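Local coordinates for acyl-coenzyme A oxidase (Caenorhabditis elegans, PDB 5K3H) that catalyses the FAD-dependent desaturation of acyl-CoA to (2E)-enoyl-CoA with O2 as electron acceptor, the first step of peroxisomal beta-oxidation, at the interface of chains A and B. Numbering follows the deposited sequence. Chains: chain A/B, Acyl-coenzyme A oxidase.

Contact 1: the interface of chains A and B. Residues chain A 73, 76, 79-80; chain B 657, 661-662, 665.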
loop_
_atom_site.group_PDB
_atom_site.type_symbol
_atom_site.label_atom_id
_atom_site.label_comp_id
_atom_site.label_asym_id
_atom_site.label_seq_id
_atom_site.Cartn_x
_atom_site.Cartn_y
_atom_site.Cartn_z
ATOM N N MET A 73 -20.480 17.552 -0.538
ATOM C CA MET A 73 -21.234 18.698 -0.039
ATOM C C MET A 73 -20.337 19.642 0.758
ATOM O O MET A 73 -20.229 20.831 0.438
ATOM C CB MET A 73 -22.406 18.211 0.821
ATOM C CG MET A 73 -23.731 17.886 0.059
ATOM S SD MET A 73 -24.521 19.253 -0.844
ATOM C CE MET A 73 -25.308 20.120 0.501
ATOM N N ALA A 76 -17.865 21.491 -1.297
ATOM C CA ALA A 76 -18.539 22.513 -2.095
ATOM C C ALA A 76 -18.889 23.737 -1.248
ATOM O O ALA A 76 -18.780 24.875 -1.724
ATOM C CB ALA A 76 -19.783 21.917 -2.746
ATOM N N LEU A 79 -15.758 25.614 -0.702
ATOM C CA LEU A 79 -15.337 26.195 -1.979
ATOM C C LEU A 79 -16.028 27.530 -2.262
ATOM O O LEU A 79 -15.392 28.472 -2.753
ATOM C CB LEU A 79 -15.577 25.192 -3.101
ATOM C CG LEU A 79 -14.831 25.464 -4.395
ATOM C CD1 LEU A 79 -13.349 25.670 -4.115
ATOM C CD2 LEU A 79 -15.019 24.247 -5.257
ATOM N N THR A 80 -17.333 27.630 -1.992
ATOM C CA THR A 80 -17.999 28.910 -2.203
ATOM C C THR A 80 -17.451 29.970 -1.253
ATOM O O THR A 80 -17.225 31.118 -1.657
ATOM C CB THR A 80 -19.512 28.778 -2.009
ATOM O OG1 THR A 80 -19.800 28.431 -0.644
ATOM C CG2 THR A 80 -20.072 27.718 -2.920
ATOM N N SER B 657 -24.692 19.240 -4.307
ATOM C CA SER B 657 -23.601 20.196 -4.162
ATOM C C SER B 657 -23.657 21.247 -5.248
ATOM O O SER B 657 -23.147 22.355 -5.057
ATOM C CB SER B 657 -22.238 19.495 -4.200
ATOM O OG SER B 657 -21.973 18.906 -5.461
ATOM N N TYR B 661 -24.662 24.809 -3.650
ATOM C CA TYR B 661 -23.455 25.590 -3.831
ATOM C C TYR B 661 -23.076 25.518 -5.298
ATOM O O TYR B 661 -23.823 24.987 -6.117
ATOM C CB TYR B 661 -22.328 25.065 -2.942
ATOM C CG TYR B 661 -22.695 24.815 -1.481
ATOM C CD1 TYR B 661 -22.929 25.869 -0.610
ATOM C CD2 TYR B 661 -22.765 23.527 -0.975
ATOM C CE1 TYR B 661 -23.236 25.648 0.713
ATOM C CE2 TYR B 661 -23.070 23.294 0.346
ATOM C CZ TYR B 661 -23.301 24.358 1.196
ATOM O OH TYR B 661 -23.607 24.135 2.534
ATOM N N LEU B 662 -21.937 26.096 -5.654
ATOM C CA LEU B 662 -21.397 25.839 -6.989
ATOM C C LEU B 662 -22.190 26.533 -8.093
ATOM O O LEU B 662 -21.645 27.404 -8.779
ATOM C CB LEU B 662 -21.302 24.326 -7.274
ATOM C CG LEU B 662 -19.929 23.658 -7.117
ATOM C CD1 LEU B 662 -19.228 24.094 -5.834
ATOM C CD2 LEU B 662 -20.072 22.135 -7.166
ATOM N N MET B 665 -22.837 29.839 -6.774
ATOM C CA MET B 665 -21.534 30.487 -6.847
ATOM C C MET B 665 -21.245 31.016 -8.247
ATOM O O MET B 665 -20.728 32.129 -8.406
ATOM C CB MET B 665 -20.446 29.504 -6.420
ATOM C CG MET B 665 -19.023 30.017 -6.597
ATOM S SD MET B 665 -17.885 28.618 -6.613
ATOM C CE MET B 665 -18.306 27.870 -8.190
#
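A:Thr80 and B:Tyr661 meet because of how each is turned about its first torsion. In A:Thr80 (chi1 64°) the hydroxyl OG1 lies between the backbone N and the carbonyl carbon, which leaves the methyl CG2 beside the N and pointing at chain B. In B:Tyr661 (chi1 -48°) the ring carbon CG is anti to the carbonyl carbon, and the ring is turned toward helix 68-85 of chain A. The two side chains cross at about a right angle, with A:Thr80 CG2 3.5 Å from B:Tyr661 CB. The same methyl also reaches the backbone N of B:Leu662 and, toward helix 663-668, B:Met665 CB at 3.9 Å.

The width of the tyrosine ring, from CD1 to CD2, follows the helix from A:Thr80 toward A:Ala76, while its CG-to-OH axis points across. The CD2 corner rests on the methyl of A:Ala76, 3.8 Å from CB. Further out, CE2 comes to A:Met73, at 3.9 Å from the terminal methyl CE. The methionine chain, bent at both its outer torsions, crosses the tyrosine at roughly a right angle and brings its sulfur to the first turn of helix 656-660, where SD lies 3.6 Å from B:Ser657 CA. Small A:Ala76 permits close approach at the middle of the patch: in addition to its contact with the tyrosine ring, its CB is 3.7 Å from B:Ser657 CB and 3.8 Å from B:Leu662 CD1.

B:Tyr661 and B:Leu662 lie between helices 656-660 and 663-668, and the positive phi of B:Leu662 (72°) marks the change of course. This turn probably helps both side chains to face the ridge formed by A:Met73, A:Ala76 and A:Thr80. A:Leu79 flanks this ridge near B:Leu662. The patch fastens the C-terminal segment of one subunit, shortly before its predicted peroxisomal targeting signal, to an N-terminal helix of the other, and so probably helps to hold the homodimer together.

Contact 2: the interface of chains A and B. Residues chain A 640-641, 644; chain B 154, 183, 188, 239, 252.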
loop_
_atom_site.group_PDB
_atom_site.type_symbol
_atom_site.label_atom_id
_atom_site.label_comp_id
_atom_site.label_asym_id
_atom_site.label_seq_id
_atom_site.Cartn_x
_atom_site.Cartn_y
_atom_site.Cartn_z
ATOM N N LEU A 640 -7.866 10.205 20.993
ATOM C CA LEU A 640 -8.276 9.021 20.244
ATOM C C LEU A 640 -9.567 8.427 20.812
ATOM O O LEU A 640 -10.430 7.961 20.060
ATOM C CB LEU A 640 -7.139 7.997 20.264
ATOM C CG LEU A 640 -7.252 6.704 19.458
ATOM C CD1 LEU A 640 -7.354 7.101 18.041
ATOM C CD2 LEU A 640 -6.035 5.789 19.681
ATOM N N PHE A 641 -9.711 8.433 22.137
ATOM C CA PHE A 641 -10.931 7.950 22.777
ATOM C C PHE A 641 -12.136 8.827 22.432
ATOM O O PHE A 641 -13.217 8.310 22.116
ATOM C CB PHE A 641 -10.700 7.883 24.283
ATOM C CG PHE A 641 -11.772 7.151 25.048
ATOM C CD1 PHE A 641 -12.526 6.149 24.443
ATOM C CD2 PHE A 641 -11.978 7.425 26.406
ATOM C CE1 PHE A 641 -13.514 5.451 25.178
ATOM C CE2 PHE A 641 -12.942 6.741 27.135
ATOM C CZ PHE A 641 -13.718 5.754 26.523
ATOM N N ALA A 644 -13.053 8.151 18.824
ATOM C CA ALA A 644 -13.838 6.918 18.706
ATOM C C ALA A 644 -15.277 7.120 19.179
ATOM O O ALA A 644 -16.226 6.826 18.444
ATOM C CB ALA A 644 -13.180 5.787 19.496
ATOM N N MET B 154 -5.532 -0.234 24.626
ATOM C CA MET B 154 -5.193 1.054 24.032
ATOM C C MET B 154 -3.694 1.345 24.103
ATOM O O MET B 154 -3.071 1.681 23.093
ATOM C CB MET B 154 -6.016 2.146 24.729
ATOM C CG MET B 154 -5.495 3.572 24.618
ATOM S SD MET B 154 -6.465 4.609 23.536
ATOM C CE MET B 154 -7.822 5.025 24.578
ATOM N N ILE B 183 -7.227 5.091 31.021
ATOM C CA ILE B 183 -7.625 5.136 29.617
ATOM C C ILE B 183 -6.816 4.139 28.798
ATOM O O ILE B 183 -7.376 3.378 28.001
ATOM C CB ILE B 183 -7.487 6.571 29.068
ATOM C CG1 ILE B 183 -7.998 6.654 27.633
ATOM C CG2 ILE B 183 -6.052 7.087 29.164
ATOM C CD1 ILE B 183 -8.315 8.074 27.189
ATOM N N TRP B 188 -8.939 -2.497 23.372
ATOM C CA TRP B 188 -8.981 -1.651 22.172
ATOM C C TRP B 188 -8.466 -2.487 21.019
ATOM O O TRP B 188 -7.393 -3.080 21.150
ATOM C CB TRP B 188 -8.141 -0.381 22.343
ATOM C CG TRP B 188 -8.444 0.724 21.334
ATOM C CD1 TRP B 188 -8.032 0.792 20.027
ATOM C CD2 TRP B 188 -9.217 1.911 21.567
ATOM N NE1 TRP B 188 -8.516 1.940 19.432
ATOM C CE2 TRP B 188 -9.242 2.644 20.360
ATOM C CE3 TRP B 188 -9.888 2.429 22.682
ATOM C CZ2 TRP B 188 -9.910 3.854 20.237
ATOM C CZ3 TRP B 188 -10.563 3.635 22.548
ATOM C CH2 TRP B 188 -10.569 4.329 21.333
ATOM N N ILE B 239 -14.629 1.557 17.822
ATOM C CA ILE B 239 -13.451 2.425 17.828
ATOM C C ILE B 239 -13.361 3.336 16.607
ATOM O O ILE B 239 -12.426 4.139 16.523
ATOM C CB ILE B 239 -12.137 1.622 17.975
ATOM C CG1 ILE B 239 -11.889 0.698 16.777
ATOM C CG2 ILE B 239 -12.115 0.851 19.281
ATOM C CD1 ILE B 239 -10.488 0.058 16.746
ATOM N N PHE B 252 -13.774 -0.836 21.834
ATOM C CA PHE B 252 -13.156 -0.584 23.129
ATOM C C PHE B 252 -14.037 -1.122 24.252
ATOM O O PHE B 252 -15.247 -1.298 24.090
ATOM C CB PHE B 252 -12.887 0.913 23.363
ATOM C CG PHE B 252 -14.119 1.789 23.326
ATOM C CD1 PHE B 252 -14.926 1.941 24.445
ATOM C CD2 PHE B 252 -14.442 2.509 22.177
ATOM C CE1 PHE B 252 -16.051 2.775 24.407
ATOM C CE2 PHE B 252 -15.569 3.338 22.139
ATOM C CZ PHE B 252 -16.365 3.470 23.252
#
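Helix 636-645 of chain A lays A:Leu640, A:Phe641 and A:Ala644 against the beta-domain of chain B, the strand-rich middle region typical of the acyl-CoA oxidase family. The indole of B:Trp188, from the short strand 187-188, stands with its six-membered edge toward the helix. Its outermost carbon CH2 lies 3.5 Å from A:Ala644 CB, while CZ2 is 4.0 Å from the branch carbon CG of A:Leu640. At the next corner, A:Phe641 CD1 comes in at the edge, in the plane of the indole, 3.7 Å from CZ3.

Within chain B the indole is sandwiched: B:Ile239 CG2 sits over the centre of one face, and the sulfur of B:Met154 covers the other, offset toward the rim. These neighbours should limit rotation of the ring and keep its edge presented to the helix. Both also reach chain A. The carbonyl O of B:Ile239 approaches the methyl of A:Ala644, and B:Met154 SD is 4.1 Å from A:Leu640 CD2, the two side chains running antiparallel as they pass.

A:Phe641 projects between B:Ile183 and B:Phe252, a direction set by a chi1 of -169° that turns CG away from the main-chain N. B:Ile183 CD1 lies alongside the base of A:Phe641, 3.8 Å from CB and as close to the ring carbon CD2. B:Met154 belongs to the stretch whose neighbours bind the FAD shared between subunits, so this packing may help support the cofactor site. At the far end of A:Phe641 the rings meet edge-to-face, their planes at 86°, with A:Phe641 CE1 above the centre of the B:Phe252 ring and 3.8 Å from its CE1.

Contact 1 and contact 2 lie about 35 Å apart, measured between the centres of their C-alpha atoms, and share no residue. Both involve the C-terminal part of one subunit reaching onto its partner, but the roles of the chains are exchanged: chain B supplies that part in contact 1, chain A in contact 2. Through the two-fold symmetry, each chain's C-terminal region therefore meets both the N-terminal helix 68-85 and the beta-domain of the other. Such reciprocal, widely spaced attachment suits the homodimer of this enzyme, whose FAD site draws residues from both chains and so probably depends on their relative placement.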